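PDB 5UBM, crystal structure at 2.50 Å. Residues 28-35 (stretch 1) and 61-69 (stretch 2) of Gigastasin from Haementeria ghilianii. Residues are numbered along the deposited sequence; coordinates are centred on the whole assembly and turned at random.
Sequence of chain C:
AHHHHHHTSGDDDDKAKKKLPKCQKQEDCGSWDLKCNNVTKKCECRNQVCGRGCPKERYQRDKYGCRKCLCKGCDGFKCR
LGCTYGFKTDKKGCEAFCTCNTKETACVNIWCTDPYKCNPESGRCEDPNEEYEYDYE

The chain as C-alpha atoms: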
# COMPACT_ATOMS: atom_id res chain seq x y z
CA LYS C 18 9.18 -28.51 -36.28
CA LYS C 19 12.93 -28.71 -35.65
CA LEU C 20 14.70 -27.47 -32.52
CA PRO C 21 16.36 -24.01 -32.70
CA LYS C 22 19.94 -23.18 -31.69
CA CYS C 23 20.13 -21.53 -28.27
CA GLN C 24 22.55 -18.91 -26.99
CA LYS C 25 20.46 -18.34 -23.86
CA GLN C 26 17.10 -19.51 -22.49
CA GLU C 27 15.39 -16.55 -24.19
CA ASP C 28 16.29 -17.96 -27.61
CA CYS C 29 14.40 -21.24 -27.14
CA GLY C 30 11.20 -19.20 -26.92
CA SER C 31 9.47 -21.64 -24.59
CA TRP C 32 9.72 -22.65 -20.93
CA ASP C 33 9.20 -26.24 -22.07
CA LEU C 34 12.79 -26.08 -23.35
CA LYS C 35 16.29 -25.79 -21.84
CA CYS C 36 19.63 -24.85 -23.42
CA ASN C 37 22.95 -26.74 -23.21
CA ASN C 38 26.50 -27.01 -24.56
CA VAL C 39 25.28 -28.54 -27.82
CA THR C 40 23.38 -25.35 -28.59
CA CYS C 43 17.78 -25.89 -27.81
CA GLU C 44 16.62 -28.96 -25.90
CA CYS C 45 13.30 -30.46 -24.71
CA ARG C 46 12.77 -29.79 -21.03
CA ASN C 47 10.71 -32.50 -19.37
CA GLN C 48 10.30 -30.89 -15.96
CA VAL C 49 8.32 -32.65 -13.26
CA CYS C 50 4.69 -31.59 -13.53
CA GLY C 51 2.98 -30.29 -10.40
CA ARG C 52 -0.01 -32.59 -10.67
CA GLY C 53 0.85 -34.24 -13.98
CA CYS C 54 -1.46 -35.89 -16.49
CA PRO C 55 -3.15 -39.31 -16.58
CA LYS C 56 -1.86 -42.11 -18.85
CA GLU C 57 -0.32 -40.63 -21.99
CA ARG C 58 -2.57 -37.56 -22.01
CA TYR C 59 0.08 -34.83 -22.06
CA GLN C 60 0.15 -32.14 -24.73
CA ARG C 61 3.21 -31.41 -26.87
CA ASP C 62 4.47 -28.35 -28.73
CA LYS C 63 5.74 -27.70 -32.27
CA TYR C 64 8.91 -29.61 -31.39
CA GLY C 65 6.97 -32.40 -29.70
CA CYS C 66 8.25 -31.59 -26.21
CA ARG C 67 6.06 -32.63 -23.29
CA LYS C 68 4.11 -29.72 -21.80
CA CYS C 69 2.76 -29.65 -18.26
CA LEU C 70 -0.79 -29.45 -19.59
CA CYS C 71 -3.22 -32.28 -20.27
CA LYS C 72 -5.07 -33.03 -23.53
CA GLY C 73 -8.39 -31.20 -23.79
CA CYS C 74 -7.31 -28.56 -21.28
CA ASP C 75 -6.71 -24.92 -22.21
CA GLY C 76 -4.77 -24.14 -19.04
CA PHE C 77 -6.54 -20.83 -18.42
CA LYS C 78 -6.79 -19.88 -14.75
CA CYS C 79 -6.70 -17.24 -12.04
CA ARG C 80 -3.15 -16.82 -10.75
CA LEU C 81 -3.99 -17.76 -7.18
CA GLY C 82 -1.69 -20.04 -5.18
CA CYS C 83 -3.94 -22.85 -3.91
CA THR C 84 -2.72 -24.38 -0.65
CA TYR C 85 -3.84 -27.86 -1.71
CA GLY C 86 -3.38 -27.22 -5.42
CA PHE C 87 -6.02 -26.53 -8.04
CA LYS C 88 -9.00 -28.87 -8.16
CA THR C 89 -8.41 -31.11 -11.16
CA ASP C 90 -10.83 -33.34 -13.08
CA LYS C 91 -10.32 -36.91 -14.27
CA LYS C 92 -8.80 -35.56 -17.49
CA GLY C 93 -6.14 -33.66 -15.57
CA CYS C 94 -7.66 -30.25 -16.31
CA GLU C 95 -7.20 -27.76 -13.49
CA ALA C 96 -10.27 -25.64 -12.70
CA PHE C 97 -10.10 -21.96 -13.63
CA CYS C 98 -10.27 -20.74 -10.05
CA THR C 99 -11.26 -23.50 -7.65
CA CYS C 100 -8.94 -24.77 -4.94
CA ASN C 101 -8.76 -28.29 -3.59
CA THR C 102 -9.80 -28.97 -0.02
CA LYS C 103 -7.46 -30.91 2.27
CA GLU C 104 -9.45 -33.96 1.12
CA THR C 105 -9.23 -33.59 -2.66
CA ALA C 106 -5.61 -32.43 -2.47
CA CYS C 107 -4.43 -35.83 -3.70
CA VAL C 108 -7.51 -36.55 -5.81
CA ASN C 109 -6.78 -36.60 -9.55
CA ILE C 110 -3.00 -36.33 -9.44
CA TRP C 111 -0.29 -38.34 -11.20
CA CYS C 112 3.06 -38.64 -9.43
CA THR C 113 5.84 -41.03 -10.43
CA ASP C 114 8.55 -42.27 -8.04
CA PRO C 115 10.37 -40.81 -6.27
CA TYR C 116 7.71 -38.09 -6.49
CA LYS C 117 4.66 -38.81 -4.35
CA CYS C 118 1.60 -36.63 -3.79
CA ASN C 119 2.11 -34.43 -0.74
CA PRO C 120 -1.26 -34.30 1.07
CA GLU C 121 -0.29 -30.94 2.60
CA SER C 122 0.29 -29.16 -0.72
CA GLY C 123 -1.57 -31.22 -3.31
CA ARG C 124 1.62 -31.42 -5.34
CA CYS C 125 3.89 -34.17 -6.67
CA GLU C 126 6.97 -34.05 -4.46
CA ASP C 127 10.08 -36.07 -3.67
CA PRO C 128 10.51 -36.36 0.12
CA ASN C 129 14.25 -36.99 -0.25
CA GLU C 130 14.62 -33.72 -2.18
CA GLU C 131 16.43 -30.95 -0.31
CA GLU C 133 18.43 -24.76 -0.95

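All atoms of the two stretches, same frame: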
# COMPACT_ATOMS: atom_id res chain seq x y z
N ASP C 28 16.28 -17.60 -26.20
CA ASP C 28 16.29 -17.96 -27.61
C ASP C 28 15.39 -19.15 -27.93
O ASP C 28 14.87 -19.27 -29.04
CB ASP C 28 17.72 -18.27 -28.07
CG ASP C 28 18.59 -17.03 -28.11
OD1 ASP C 28 18.19 -16.04 -28.76
OD2 ASP C 28 19.67 -17.03 -27.49
N CYS C 29 15.21 -20.04 -26.95
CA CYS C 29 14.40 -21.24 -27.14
C CYS C 29 12.92 -20.88 -27.31
O CYS C 29 12.16 -21.60 -27.96
CB CYS C 29 14.58 -22.20 -25.96
SG CYS C 29 16.28 -22.33 -25.37
N GLY C 30 12.53 -19.75 -26.73
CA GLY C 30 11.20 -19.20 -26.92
C GLY C 30 10.09 -19.95 -26.22
O GLY C 30 8.91 -19.72 -26.48
N SER C 31 10.46 -20.86 -25.32
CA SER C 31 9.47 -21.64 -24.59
C SER C 31 10.06 -22.15 -23.28
O SER C 31 11.23 -22.54 -23.24
CB SER C 31 8.97 -22.81 -25.43
OG SER C 31 8.04 -23.59 -24.71
N TRP C 32 9.26 -22.16 -22.22
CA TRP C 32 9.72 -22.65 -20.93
C TRP C 32 9.69 -24.17 -20.88
O TRP C 32 10.13 -24.78 -19.90
CB TRP C 32 8.89 -22.06 -19.79
CG TRP C 32 9.09 -20.59 -19.61
CD1 TRP C 32 8.19 -19.60 -19.87
CD2 TRP C 32 10.29 -19.94 -19.17
NE1 TRP C 32 8.75 -18.37 -19.60
CE2 TRP C 32 10.04 -18.55 -19.17
CE3 TRP C 32 11.55 -20.40 -18.77
CZ2 TRP C 32 11.00 -17.62 -18.78
CZ3 TRP C 32 12.50 -19.47 -18.39
CH2 TRP C 32 12.22 -18.09 -18.39
N ASP C 33 9.18 -24.79 -21.93
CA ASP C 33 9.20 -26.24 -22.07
C ASP C 33 10.55 -26.72 -22.59
O ASP C 33 10.75 -27.91 -22.80
CB ASP C 33 8.09 -26.72 -23.00
CG ASP C 33 6.71 -26.34 -22.50
OD1 ASP C 33 6.50 -26.38 -21.27
OD2 ASP C 33 5.85 -25.99 -23.33
N LEU C 34 11.48 -25.78 -22.79
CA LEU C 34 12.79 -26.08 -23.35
C LEU C 34 13.92 -25.60 -22.44
O LEU C 34 13.72 -24.74 -21.59
CB LEU C 34 12.93 -25.45 -24.75
CG LEU C 34 12.26 -26.13 -25.95
CD1 LEU C 34 10.75 -25.98 -25.93
CD2 LEU C 34 12.82 -25.59 -27.25
N LYS C 35 15.12 -26.16 -22.63
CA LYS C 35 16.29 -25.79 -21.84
C LYS C 35 17.56 -25.90 -22.68
O LYS C 35 17.75 -26.87 -23.39
CB LYS C 35 16.39 -26.66 -20.60
N ARG C 61 1.85 -31.68 -26.40
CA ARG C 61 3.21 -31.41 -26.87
C ARG C 61 3.25 -30.28 -27.88
O ARG C 61 2.30 -30.07 -28.64
CB ARG C 61 3.83 -32.69 -27.45
CG ARG C 61 4.21 -33.70 -26.38
CD ARG C 61 4.62 -35.05 -26.94
NE ARG C 61 4.63 -36.05 -25.88
CZ ARG C 61 5.63 -36.21 -25.01
NH1 ARG C 61 6.71 -35.45 -25.09
NH2 ARG C 61 5.55 -37.15 -24.07
N ASP C 62 4.35 -29.54 -27.90
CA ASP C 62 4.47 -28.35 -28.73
C ASP C 62 4.94 -28.66 -30.15
O ASP C 62 4.97 -29.82 -30.58
CB ASP C 62 5.43 -27.35 -28.08
CG ASP C 62 6.68 -28.01 -27.55
OD1 ASP C 62 7.04 -29.10 -28.03
OD2 ASP C 62 7.31 -27.43 -26.63
N LYS C 63 5.30 -27.60 -30.88
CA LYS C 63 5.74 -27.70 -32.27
C LYS C 63 6.93 -28.64 -32.44
O LYS C 63 7.13 -29.22 -33.50
CB LYS C 63 6.11 -26.31 -32.80
CG LYS C 63 5.07 -25.23 -32.52
CD LYS C 63 5.73 -23.88 -32.28
CE LYS C 63 6.57 -23.45 -33.47
NZ LYS C 63 5.75 -23.29 -34.70
N TYR C 64 7.72 -28.77 -31.38
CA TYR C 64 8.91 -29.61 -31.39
C TYR C 64 8.61 -30.98 -30.79
O TYR C 64 9.45 -31.87 -30.81
CB TYR C 64 10.04 -28.93 -30.62
CG TYR C 64 10.16 -27.44 -30.89
CD1 TYR C 64 10.97 -26.95 -31.91
CD2 TYR C 64 9.47 -26.52 -30.10
CE1 TYR C 64 11.08 -25.59 -32.15
CE2 TYR C 64 9.58 -25.16 -30.34
CZ TYR C 64 10.38 -24.70 -31.36
OH TYR C 64 10.49 -23.35 -31.60
N GLY C 65 7.40 -31.13 -30.27
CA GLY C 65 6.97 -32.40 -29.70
C GLY C 65 7.45 -32.61 -28.27
O GLY C 65 7.50 -33.74 -27.79
N CYS C 66 7.81 -31.52 -27.60
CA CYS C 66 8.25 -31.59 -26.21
C CYS C 66 7.04 -31.68 -25.29
O CYS C 66 6.02 -31.04 -25.54
CB CYS C 66 9.10 -30.38 -25.85
SG CYS C 66 10.43 -30.01 -27.01
N ARG C 67 7.16 -32.45 -24.22
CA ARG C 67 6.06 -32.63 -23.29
C ARG C 67 5.78 -31.35 -22.49
O ARG C 67 6.65 -30.84 -21.79
CB ARG C 67 6.35 -33.78 -22.32
CG ARG C 67 5.14 -34.21 -21.52
CD ARG C 67 5.53 -35.08 -20.34
NE ARG C 67 6.25 -34.32 -19.32
CZ ARG C 67 6.60 -34.81 -18.13
NH1 ARG C 67 6.30 -36.06 -17.81
NH2 ARG C 67 7.25 -34.05 -17.26
N LYS C 68 4.55 -30.85 -22.61
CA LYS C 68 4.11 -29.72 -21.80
C LYS C 68 3.61 -30.22 -20.45
O LYS C 68 3.41 -31.42 -20.26
CB LYS C 68 3.00 -28.95 -22.51
CG LYS C 68 3.38 -28.39 -23.86
CD LYS C 68 2.18 -27.73 -24.53
CE LYS C 68 2.52 -27.24 -25.93
NZ LYS C 68 1.33 -26.74 -26.66
N CYS C 69 3.41 -29.30 -19.52
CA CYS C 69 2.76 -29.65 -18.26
C CYS C 69 1.30 -29.21 -18.34
O CYS C 69 0.83 -28.41 -17.53
CB CYS C 69 3.48 -29.02 -17.07
SG CYS C 69 4.90 -30.00 -16.51

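No hydrogen bond joins these two stretches; they meet through side chains over a small area, and each is shaped by its own turn. In stretch 1 a type I turn runs from Ser31 to Leu34. Ser31, with chi1 in t, brings OG within 3.2 Å of Asp33 N and accepts its hydrogen bond, while Leu34 N bonds to Ser31 O at 3.3 Å. Gly30, just before, has positive phi, which glycine tolerates best.

Stretch 2 turns from Asp62 to Gly65, where phi is again positive. Asp62 adopts chi1 p, which directs OD1 back over the turn: it accepts a short bond from Cys66 N (2.6 Å) and a weak one from Tyr64 N (3.4 Å). Its other oxygen, OD2, faces stretch 1, lying 3.8 Å from Leu34 CD1.

Leu34 is the apolar centre. Its CA-to-CB bond points sideways, but the m,p rotamer carries its end nearer, so that CD1 lies 4.2 Å from Cys66 SG and CD2 covers one face of the Tyr64 ring.

Asp33, chi1 m, points toward stretch 2 and packs its OD2 3.5 Å from CG of Lys68, against the aliphatic part of a chain whose end leads away. Asp33 OD2 also lies 3.9 Å from Asp62 OD2, a proximity of like charges that contributes no attraction.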